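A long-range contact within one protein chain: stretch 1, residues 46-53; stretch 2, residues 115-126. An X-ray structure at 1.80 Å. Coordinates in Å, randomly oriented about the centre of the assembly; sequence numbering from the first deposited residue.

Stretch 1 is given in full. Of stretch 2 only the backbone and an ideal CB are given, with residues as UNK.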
# COMPACT_ATOMS: atom_id res chain seq x y z
N LYS A 46 4.77 -23.22 2.10
CA LYS A 46 5.39 -24.56 1.89
C LYS A 46 5.85 -24.81 0.44
O LYS A 46 6.88 -25.44 0.22
CB LYS A 46 4.48 -25.69 2.38
CG LYS A 46 5.24 -27.00 2.70
CD LYS A 46 6.62 -26.71 3.34
CE LYS A 46 7.43 -27.97 3.66
NZ LYS A 46 7.03 -28.51 5.01
N MET A 47 5.09 -24.32 -0.54
CA MET A 47 5.56 -24.28 -1.93
C MET A 47 6.88 -23.52 -2.09
O MET A 47 7.79 -24.01 -2.77
CB MET A 47 4.50 -23.69 -2.87
CG MET A 47 3.28 -24.57 -3.05
SD MET A 47 2.06 -23.86 -4.10
CE MET A 47 0.60 -24.77 -3.62
N ARG A 48 6.98 -22.35 -1.46
CA ARG A 48 8.20 -21.53 -1.48
C ARG A 48 9.39 -22.21 -0.80
O ARG A 48 10.53 -21.98 -1.20
CB ARG A 48 7.97 -20.14 -0.83
CG ARG A 48 6.90 -19.29 -1.51
CD ARG A 48 6.81 -17.91 -0.89
NE ARG A 48 7.93 -17.04 -1.27
CZ ARG A 48 8.76 -16.45 -0.41
NH1 ARG A 48 8.63 -16.64 0.90
NH2 ARG A 48 9.73 -15.67 -0.87
N ASP A 49 9.11 -23.03 0.22
CA ASP A 49 10.13 -23.85 0.90
C ASP A 49 10.71 -24.92 -0.01
O ASP A 49 11.82 -25.36 0.21
CB ASP A 49 9.55 -24.55 2.15
CG ASP A 49 9.16 -23.58 3.25
OD1 ASP A 49 9.57 -22.39 3.22
OD2 ASP A 49 8.43 -24.03 4.17
N MET A 50 9.94 -25.36 -1.00
CA MET A 50 10.44 -26.35 -1.98
C MET A 50 11.34 -25.65 -2.99
O MET A 50 12.17 -26.28 -3.65
CB MET A 50 9.29 -27.08 -2.69
CG MET A 50 8.01 -27.11 -1.87
SD MET A 50 6.97 -28.57 -1.93
CE MET A 50 7.85 -29.59 -0.75
N GLY A 51 11.18 -24.34 -3.09
CA GLY A 51 11.91 -23.54 -4.05
C GLY A 51 11.03 -23.27 -5.25
O GLY A 51 11.53 -22.95 -6.32
N LEU A 52 9.72 -23.39 -5.06
CA LEU A 52 8.73 -23.07 -6.09
C LEU A 52 8.26 -21.63 -5.95
O LEU A 52 8.13 -21.13 -4.84
CB LEU A 52 7.51 -23.99 -5.99
CG LEU A 52 7.63 -25.46 -6.36
CD1 LEU A 52 6.32 -26.20 -6.08
CD2 LEU A 52 8.03 -25.60 -7.83
N GLU A 53 8.03 -20.97 -7.09
CA GLU A 53 7.40 -19.64 -7.12
C GLU A 53 6.14 -19.76 -7.96
O GLU A 53 6.17 -20.35 -9.03
CB GLU A 53 8.35 -18.58 -7.73
CG GLU A 53 7.74 -17.14 -7.86
CD GLU A 53 8.56 -16.17 -8.75
OE1 GLU A 53 9.67 -16.55 -9.23
OE2 GLU A 53 8.10 -15.01 -8.97
N UNK A 115 10.70 -22.10 -15.91
CA UNK A 115 9.30 -22.50 -15.84
C UNK A 115 9.22 -24.03 -15.69
O UNK A 115 9.81 -24.77 -16.49
CB UNK A 115 8.54 -22.03 -17.08
N UNK A 116 8.52 -24.50 -14.65
CA UNK A 116 8.31 -25.94 -14.45
C UNK A 116 6.85 -26.30 -14.65
O UNK A 116 5.97 -25.46 -14.45
CB UNK A 116 8.77 -26.37 -13.05
N UNK A 117 6.57 -27.53 -15.06
CA UNK A 117 5.19 -28.01 -15.08
C UNK A 117 4.74 -28.12 -13.63
O UNK A 117 5.56 -28.29 -12.73
CB UNK A 117 5.06 -29.35 -15.81
N UNK A 118 3.44 -27.98 -13.40
CA UNK A 118 2.90 -27.94 -12.04
C UNK A 118 3.06 -29.32 -11.37
O UNK A 118 2.56 -30.30 -11.89
CB UNK A 118 1.43 -27.52 -12.06
N UNK A 119 3.76 -29.38 -10.22
CA UNK A 119 3.97 -30.64 -9.49
C UNK A 119 2.64 -31.34 -9.18
O UNK A 119 1.65 -30.66 -8.91
CB UNK A 119 4.73 -30.38 -8.19
N UNK A 120 2.62 -32.67 -9.24
CA UNK A 120 1.38 -33.42 -9.03
C UNK A 120 0.76 -33.14 -7.66
O UNK A 120 -0.46 -33.07 -7.53
CB UNK A 120 1.65 -34.92 -9.18
N UNK A 121 1.62 -32.95 -6.66
CA UNK A 121 1.22 -32.52 -5.32
C UNK A 121 0.44 -31.19 -5.32
O UNK A 121 -0.52 -31.01 -4.55
CB UNK A 121 2.46 -32.38 -4.44
N UNK A 122 0.83 -30.27 -6.20
CA UNK A 122 0.11 -28.99 -6.34
C UNK A 122 -1.18 -29.16 -7.14
O UNK A 122 -2.21 -28.58 -6.80
CB UNK A 122 1.00 -27.95 -7.02
N UNK A 123 -1.12 -29.97 -8.20
CA UNK A 123 -2.33 -30.31 -8.97
C UNK A 123 -3.43 -30.84 -8.05
O UNK A 123 -4.59 -30.46 -8.20
CB UNK A 123 -2.01 -31.35 -10.05
N UNK A 124 -3.03 -31.70 -7.11
CA UNK A 124 -3.93 -32.29 -6.11
C UNK A 124 -4.70 -31.21 -5.32
O UNK A 124 -5.94 -31.26 -5.25
CB UNK A 124 -3.13 -33.17 -5.15
N UNK A 125 -4.00 -30.22 -4.78
CA UNK A 125 -4.69 -29.18 -3.99
C UNK A 125 -5.49 -28.18 -4.84
O UNK A 125 -6.56 -27.73 -4.43
CB UNK A 125 -3.66 -28.41 -3.16
N UNK A 126 -4.98 -27.86 -6.03
CA UNK A 126 -5.69 -26.97 -6.96
C UNK A 126 -7.00 -27.55 -7.46
O UNK A 126 -8.03 -26.89 -7.40
CB UNK A 126 -4.80 -26.65 -8.16

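Stretch 1 presents an apolar surface made chiefly by Met47 and Leu52, with the thioether of Met50 at its margin. Its helix runs nearly antiparallel to that of stretch 2, at 168° with the axes 12.5 Å apart at closest approach, so side chains must bridge the gap.

Position 115 has an extended backbone, and its ideal CB finds nothing of stretch 1 within 5.5 Å; stretch 1 leaves the choice open. The residue is Ile115, which makes no contact here.

At 116 the backbone is again extended, but the CA-to-CB bond points toward stretch 1, and the ideal CB lies 5.3 Å from CD2 of Leu52. That space suits a medium apolar group such as valine, isoleucine or leucine. The deposited Val116, with chi1 at -62°, brings its CG2 to 4.1 Å from Leu52 CD2.

At 117 and 118 neither ideal CB has an atom of stretch 1 within 5.5 Å; 117 is out of reach and the CA-to-CB bond of 118 points sideways, so stretch 1 imposes little on either. They are Ser117 and Ile118, and neither touches stretch 1.

Position 119 immediately precedes the helix. Its phi of -55° and psi of 143° are compatible with proline, while serine, threonine or aspartate would be familiar choices at an N-cap. Its CA-to-CB bond points toward stretch 1, and the ideal CB is 4.9 Å from Leu52 CD1, which favours a compact apolar group. Pro119 meets the apolar demand, its CG 3.8 Å from Leu52 CD1, but has no side-chain group to cap the helix; the hydrogen bond its O accepts from the N of 123 (2.9 Å) is a backbone one.

Position 120 opens the helix with its CB out of reach, and a polar or charged residue would be as acceptable as any. It is Lys120, whose last three chi angles are near 180° and which makes no contact with stretch 1.

At 121 the CB points toward stretch 1 but has no atom of it within 5.5 Å, so only a longer side chain could cross to Met50; glutamate, glutamine, methionine or lysine would have the length. Glu121 places OE2 3.6 Å from Met50 SD, a van der Waals approach without a hydrogen bond.

Position 122 is the only one in the helix whose ideal CB lies within 5.5 Å of stretch 1. That CB is 4.7 Å from Met47 CE, and Leu52 CD1 is also nearby, so a modest apolar side chain such as valine, alanine or isoleucine would fit. In Val122 (chi1 -179°) both methyls pack against Met47 CE, CG1 at 3.9 Å and CG2 at 4.2 Å, and CG2 also lies 4.3 Å from Leu52 CD1.

Positions 123 and 124 have CB atoms out of reach and are unconstrained by stretch 1; they are Leu123 and Glu124.

At 125, three residues, a little less than one turn, beyond 122, the CB again points toward stretch 1, though at a greater distance, and a branched or longer apolar residue could reach Met47. Val125 does so lightly, its CG2 4.4 Å from Met47 CE.

At 126 the CA-to-CB bond points sideways and nothing of stretch 1 is within 5.5 Å of the ideal CB, so stretch 1 allows many residues; Leu126 stops short of contact, its CD2 6.0 Å from Met47 CE.

Stretch 2, residues 115-126: IVSIPKEVLEVL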
# COMPACT_ATOMS: atom_id res chain seq x y z
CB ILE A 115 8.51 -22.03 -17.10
CG1 ILE A 115 8.41 -20.50 -17.14
CG2 ILE A 115 7.08 -22.66 -17.14
CD1 ILE A 115 8.05 -19.93 -18.50
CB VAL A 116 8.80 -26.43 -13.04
CG1 VAL A 116 10.30 -26.20 -12.87
CG2 VAL A 116 8.00 -25.78 -11.90
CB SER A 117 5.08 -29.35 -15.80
OG SER A 117 5.87 -30.33 -15.15
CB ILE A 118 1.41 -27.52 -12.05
CG1 ILE A 118 1.25 -26.12 -12.68
CG2 ILE A 118 0.84 -27.56 -10.63
CD1 ILE A 118 -0.16 -25.81 -13.04
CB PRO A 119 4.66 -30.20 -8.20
CG PRO A 119 5.35 -28.92 -8.58
CD PRO A 119 4.42 -28.24 -9.54
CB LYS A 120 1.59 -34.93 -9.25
CG LYS A 120 1.58 -35.32 -10.73
CD LYS A 120 1.65 -36.84 -10.93
CE LYS A 120 1.92 -37.18 -12.40
NZ LYS A 120 1.88 -38.65 -12.67
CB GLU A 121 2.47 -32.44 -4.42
CG GLU A 121 3.68 -31.77 -5.11
CD GLU A 121 5.02 -32.06 -4.44
OE1 GLU A 121 5.32 -33.24 -4.14
OE2 GLU A 121 5.80 -31.09 -4.24
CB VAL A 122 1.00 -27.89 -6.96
CG1 VAL A 122 0.21 -26.58 -7.05
CG2 VAL A 122 2.26 -27.71 -6.15
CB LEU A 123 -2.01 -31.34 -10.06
CG LEU A 123 -1.08 -30.85 -11.18
CD1 LEU A 123 -0.50 -32.02 -11.98
CD2 LEU A 123 -1.80 -29.85 -12.10
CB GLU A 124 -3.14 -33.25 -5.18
CG GLU A 124 -2.97 -34.69 -5.77
CD GLU A 124 -1.69 -35.45 -5.31
OE1 GLU A 124 -1.20 -35.26 -4.15
OE2 GLU A 124 -1.17 -36.27 -6.11
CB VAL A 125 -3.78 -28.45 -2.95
CG1 VAL A 125 -3.32 -29.44 -1.87
CG2 VAL A 125 -2.59 -27.77 -3.62
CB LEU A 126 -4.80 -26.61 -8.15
CG LEU A 126 -3.62 -25.67 -7.89
CD1 LEU A 126 -2.83 -25.46 -9.18
CD2 LEU A 126 -4.09 -24.33 -7.28
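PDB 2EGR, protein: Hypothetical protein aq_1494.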